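Local coordinates for protein putative transcriptional regulator (Streptomyces coelicolor, PDB 2ZB9) that probably binds regulatory DNA through a TetR-type helix-turn-helix motif to control transcription, and associates as a two-fold symmetric pair of chains, at the interface of chains A and B. Residues are numbered along the deposited sequence; one frame, centred on the assembly and turned at random. Chains: chain A/B, Putative transcriptional regulator.

Contact 1: the interface of chains A and B. Residues chain A 156, 158, 197-199; chain B 200-203.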
# COMPACT_ATOMS: atom_id res chain seq x y z
N GLN A 156 24.76 -2.50 -12.09
CA GLN A 156 24.66 -2.45 -10.62
C GLN A 156 23.50 -3.28 -10.09
O GLN A 156 23.34 -3.46 -8.89
CB GLN A 156 24.53 -1.01 -10.15
CG GLN A 156 25.48 -0.06 -10.87
CD GLN A 156 25.62 1.28 -10.19
OE1 GLN A 156 24.64 1.87 -9.73
NE2 GLN A 156 26.85 1.79 -10.13
N ARG A 158 21.37 -6.99 -11.18
CA ARG A 158 21.42 -8.15 -12.07
C ARG A 158 20.52 -7.89 -13.27
O ARG A 158 19.44 -7.33 -13.15
CB ARG A 158 21.00 -9.43 -11.32
CG ARG A 158 21.99 -9.79 -10.21
CD ARG A 158 21.74 -11.16 -9.57
NE ARG A 158 20.56 -11.20 -8.71
CZ ARG A 158 19.36 -11.62 -9.10
NH1 ARG A 158 19.17 -12.04 -10.34
NH2 ARG A 158 18.35 -11.64 -8.24
N LEU A 197 17.29 -5.51 -0.05
CA LEU A 197 17.13 -5.75 -1.47
C LEU A 197 18.45 -5.85 -2.23
O LEU A 197 18.68 -6.81 -2.97
CB LEU A 197 16.28 -4.62 -2.05
CG LEU A 197 15.12 -5.00 -2.95
CD1 LEU A 197 14.46 -6.30 -2.51
CD2 LEU A 197 14.13 -3.84 -2.92
N LEU A 198 19.31 -4.86 -2.04
CA LEU A 198 20.60 -4.84 -2.72
C LEU A 198 21.54 -5.95 -2.26
O LEU A 198 22.16 -6.61 -3.08
CB LEU A 198 21.27 -3.47 -2.52
CG LEU A 198 21.07 -2.35 -3.57
CD1 LEU A 198 19.67 -2.36 -4.12
CD2 LEU A 198 21.40 -1.01 -2.94
N ASP A 199 21.63 -6.15 -0.95
CA ASP A 199 22.53 -7.17 -0.40
C ASP A 199 21.91 -8.55 -0.19
O ASP A 199 22.64 -9.54 -0.05
CB ASP A 199 23.14 -6.67 0.92
CG ASP A 199 23.84 -5.32 0.78
OD1 ASP A 199 24.53 -5.11 -0.24
OD2 ASP A 199 23.72 -4.47 1.68
N GLY B 200 18.97 -11.17 -3.21
CA GLY B 200 19.44 -9.81 -3.45
C GLY B 200 19.42 -9.52 -4.94
O GLY B 200 19.47 -10.44 -5.75
N VAL B 201 19.35 -8.24 -5.30
CA VAL B 201 19.29 -7.87 -6.71
C VAL B 201 20.60 -7.35 -7.32
O VAL B 201 20.63 -6.95 -8.48
CB VAL B 201 18.17 -6.84 -6.96
CG1 VAL B 201 16.84 -7.39 -6.46
CG2 VAL B 201 18.50 -5.53 -6.26
N CYS B 202 21.68 -7.38 -6.54
CA CYS B 202 22.97 -6.92 -7.05
C CYS B 202 23.89 -8.08 -7.41
O CYS B 202 23.77 -9.16 -6.85
CB CYS B 202 23.66 -6.02 -6.02
SG CYS B 202 22.79 -4.48 -5.76
N PRO B 203 24.83 -7.85 -8.34
CA PRO B 203 25.77 -8.89 -8.78
C PRO B 203 26.63 -9.40 -7.62
O PRO B 203 26.91 -8.61 -6.70
CB PRO B 203 26.61 -8.17 -9.83
CG PRO B 203 25.66 -7.14 -10.38
CD PRO B 203 25.00 -6.62 -9.13
O HOH W 1 23.48 -8.92 -3.97
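A:Arg158 sets out with CG anti to its carbonyl carbon (chi1 -65°) and then bends at chi3 (-72°), which folds the guanidinium back along the C-terminal tail of chain B and lays its NE and NH2 edge against the backbone carbonyl of B:Gly200. Both nitrogens go to that one oxygen: NE at 3.2 Å from B:Gly200 O, NH2 at 3.0 Å from the same atom. The oxygen lies in the guanidinium plane, while the two donors reach it from opposite faces of its own carbonyl plane. At the near end of the same residue, A:Arg158 N donates to B:Val201 O at 2.8 Å, a fairly straight bond. On the far flank B:Val201 N donates to A:Leu197 O at 2.8 Å, near the end of helix 187-199, so the tail is held by its backbone from two sides. Water 1 bridges A:Leu198 O and B:Cys202 O. The thiol of B:Cys202 points at A:Leu198, SG 3.5 Å from A:Leu198 CG, and makes a weak hydrogen bond to A:Gln156 O. An alanine at A:Arg158 removes both guanidinium donors, which would probably leave B:Gly200 O without those partners and the tail freer to shift. With its symmetry twin, the contact pins each chain's C-terminal tail to its partner and probably helps hold together the dimer usual for TetR regulators.

Contact 2: the interface of chains A and B. Residues chain A 176-177, 183, 189, 193; chain B 141, 164-165, 168.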
# COMPACT_ATOMS: atom_id res chain seq x y z
N HIS A 176 2.65 0.82 2.32
CA HIS A 176 1.95 -0.16 3.14
C HIS A 176 2.06 0.13 4.63
O HIS A 176 1.06 0.07 5.35
CB HIS A 176 2.47 -1.56 2.84
CG HIS A 176 1.84 -2.63 3.68
ND1 HIS A 176 2.50 -3.24 4.72
CD2 HIS A 176 0.60 -3.18 3.63
CE1 HIS A 176 1.69 -4.13 5.28
NE2 HIS A 176 0.54 -4.11 4.64
N ARG A 177 3.26 0.44 5.09
CA ARG A 177 3.42 0.72 6.51
C ARG A 177 2.70 2.03 6.83
O ARG A 177 2.23 2.23 7.95
CB ARG A 177 4.90 0.78 6.89
CG ARG A 177 5.14 0.70 8.38
CD ARG A 177 6.63 0.55 8.75
NE ARG A 177 7.12 -0.83 8.66
CZ ARG A 177 8.22 -1.27 9.27
NH1 ARG A 177 8.94 -0.43 10.01
NH2 ARG A 177 8.62 -2.53 9.14
N GLU A 183 3.73 -0.67 12.31
CA GLU A 183 5.14 -0.39 12.57
C GLU A 183 5.49 1.02 12.11
O GLU A 183 4.87 1.56 11.20
CB GLU A 183 6.02 -1.41 11.83
CG GLU A 183 5.82 -2.85 12.25
CD GLU A 183 6.20 -3.09 13.71
OE1 GLU A 183 7.24 -2.56 14.15
OE2 GLU A 183 5.47 -3.82 14.41
N PHE A 189 14.02 2.08 8.94
CA PHE A 189 13.15 1.32 8.07
C PHE A 189 13.59 1.54 6.62
O PHE A 189 13.83 0.59 5.87
CB PHE A 189 11.70 1.79 8.27
CG PHE A 189 10.74 1.25 7.25
CD1 PHE A 189 10.60 -0.11 7.06
CD2 PHE A 189 9.94 2.12 6.51
CE1 PHE A 189 9.68 -0.61 6.14
CE2 PHE A 189 9.02 1.64 5.59
CZ PHE A 189 8.89 0.26 5.40
N LEU A 193 15.22 -1.22 3.93
CA LEU A 193 14.54 -1.58 2.69
C LEU A 193 15.54 -1.73 1.56
O LEU A 193 15.48 -2.67 0.78
CB LEU A 193 13.51 -0.52 2.30
CG LEU A 193 12.26 -0.33 3.15
CD1 LEU A 193 11.44 0.82 2.56
CD2 LEU A 193 11.43 -1.62 3.17
N ARG B 141 0.87 -10.00 10.81
CA ARG B 141 2.28 -9.62 10.82
C ARG B 141 3.07 -10.46 11.83
O ARG B 141 4.17 -10.90 11.54
CB ARG B 141 2.45 -8.13 11.16
CG ARG B 141 1.89 -7.16 10.12
CD ARG B 141 2.27 -5.72 10.46
NE ARG B 141 3.72 -5.51 10.35
CZ ARG B 141 4.31 -4.82 9.38
NH1 ARG B 141 3.58 -4.25 8.43
NH2 ARG B 141 5.63 -4.72 9.35
N GLN B 164 10.47 -7.58 10.59
CA GLN B 164 9.29 -6.77 10.37
C GLN B 164 9.42 -6.00 9.05
O GLN B 164 8.42 -5.71 8.40
CB GLN B 164 9.05 -5.80 11.53
CG GLN B 164 8.28 -6.40 12.71
CD GLN B 164 6.96 -7.04 12.29
OE1 GLN B 164 6.26 -6.54 11.41
NE2 GLN B 164 6.62 -8.14 12.94
N VAL B 165 10.65 -5.66 8.67
CA VAL B 165 10.86 -4.95 7.41
C VAL B 165 10.52 -5.89 6.26
O VAL B 165 9.91 -5.49 5.27
CB VAL B 165 12.31 -4.46 7.27
CG1 VAL B 165 12.51 -3.79 5.90
CG2 VAL B 165 12.64 -3.48 8.39
N ASP B 168 6.86 -6.09 5.13
CA ASP B 168 6.42 -5.02 4.25
C ASP B 168 6.94 -5.19 2.82
O ASP B 168 6.29 -4.78 1.86
CB ASP B 168 6.85 -3.66 4.82
CG ASP B 168 6.20 -3.36 6.15
OD1 ASP B 168 4.96 -3.25 6.18
OD2 ASP B 168 6.93 -3.25 7.16
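The charged core is B:Asp168, reached by A:Arg177 across the interface and by B:Arg141 from its own chain. A:Arg177 comes side-on, giving both NE and NH2 to OD2 of the aspartate, with NH2 at 2.7 Å from B:Asp168 OD2 as the salt bridge. NH2 meets that oxygen nearly end-on to its C-O bond, whereas NE comes from above the carboxylate plane; the guanidinium and carboxylate planes stand 64° apart. B:Arg141 instead approaches end-on, NH1 to OD1 and NH2 to OD2, the second bond almost straight at 2.9 Å between B:Arg141 NH2 and B:Asp168 OD2. Its other edge, NE and NH2, grips B:Gln164 OE1, so the amide holds the arginine's rotation from a second direction.

A:His176 adds a further hydrogen bond across the interface. Its CG lies anti to the backbone N (chi1 178°), which carries the ring over to the aspartate, and ND1 donates to B:Asp168 OD1 at 2.9 Å. The oxygen sits in the ring plane and uses its anti lone pair. Five donor bonds thus converge on one carboxylate, which would probably favour its charged form.

Two residues of its own chain sandwich the A:Arg177 guanidinium and would hold it flat for B:Asp168: A:Phe189 CD1 lies over one face and A:Glu183 CB over the other, each 3.3 Å above the plane. Across the interface A:Glu183 CG comes 3.5 Å from B:Arg141 NH2, and the A:Glu183 carboxylate stacks on the side-chain amide of B:Gln164, their planes 28° apart.

Apolar contact flanks the polar cluster where B:Val165 points one methyl at A:Phe189 and the other at A:Leu193. The latter pair meets methyl to methyl, A:Leu193 CD2 lying 3.6 Å from B:Val165 CG1.

About 20 Å separates the C-alpha centres of contact 1 and contact 2. They share helix 187-199 of chain A: contact 2 uses its earlier part, at A:Phe189 and A:Leu193, and contact 1 its C-terminal end. Contact 1 also uses the chain A loop joining helices 126-153 and 163-179, whose chain B copies serve contact 2; its own chain B part is the tail after the last helix. The subunits are therefore held by a charged cluster between helices and, farther along, by an arginine side chain and backbone groups clasping the tail's backbone. Two-fold symmetry repeats both, consistent with the dimer typical of TetR regulators.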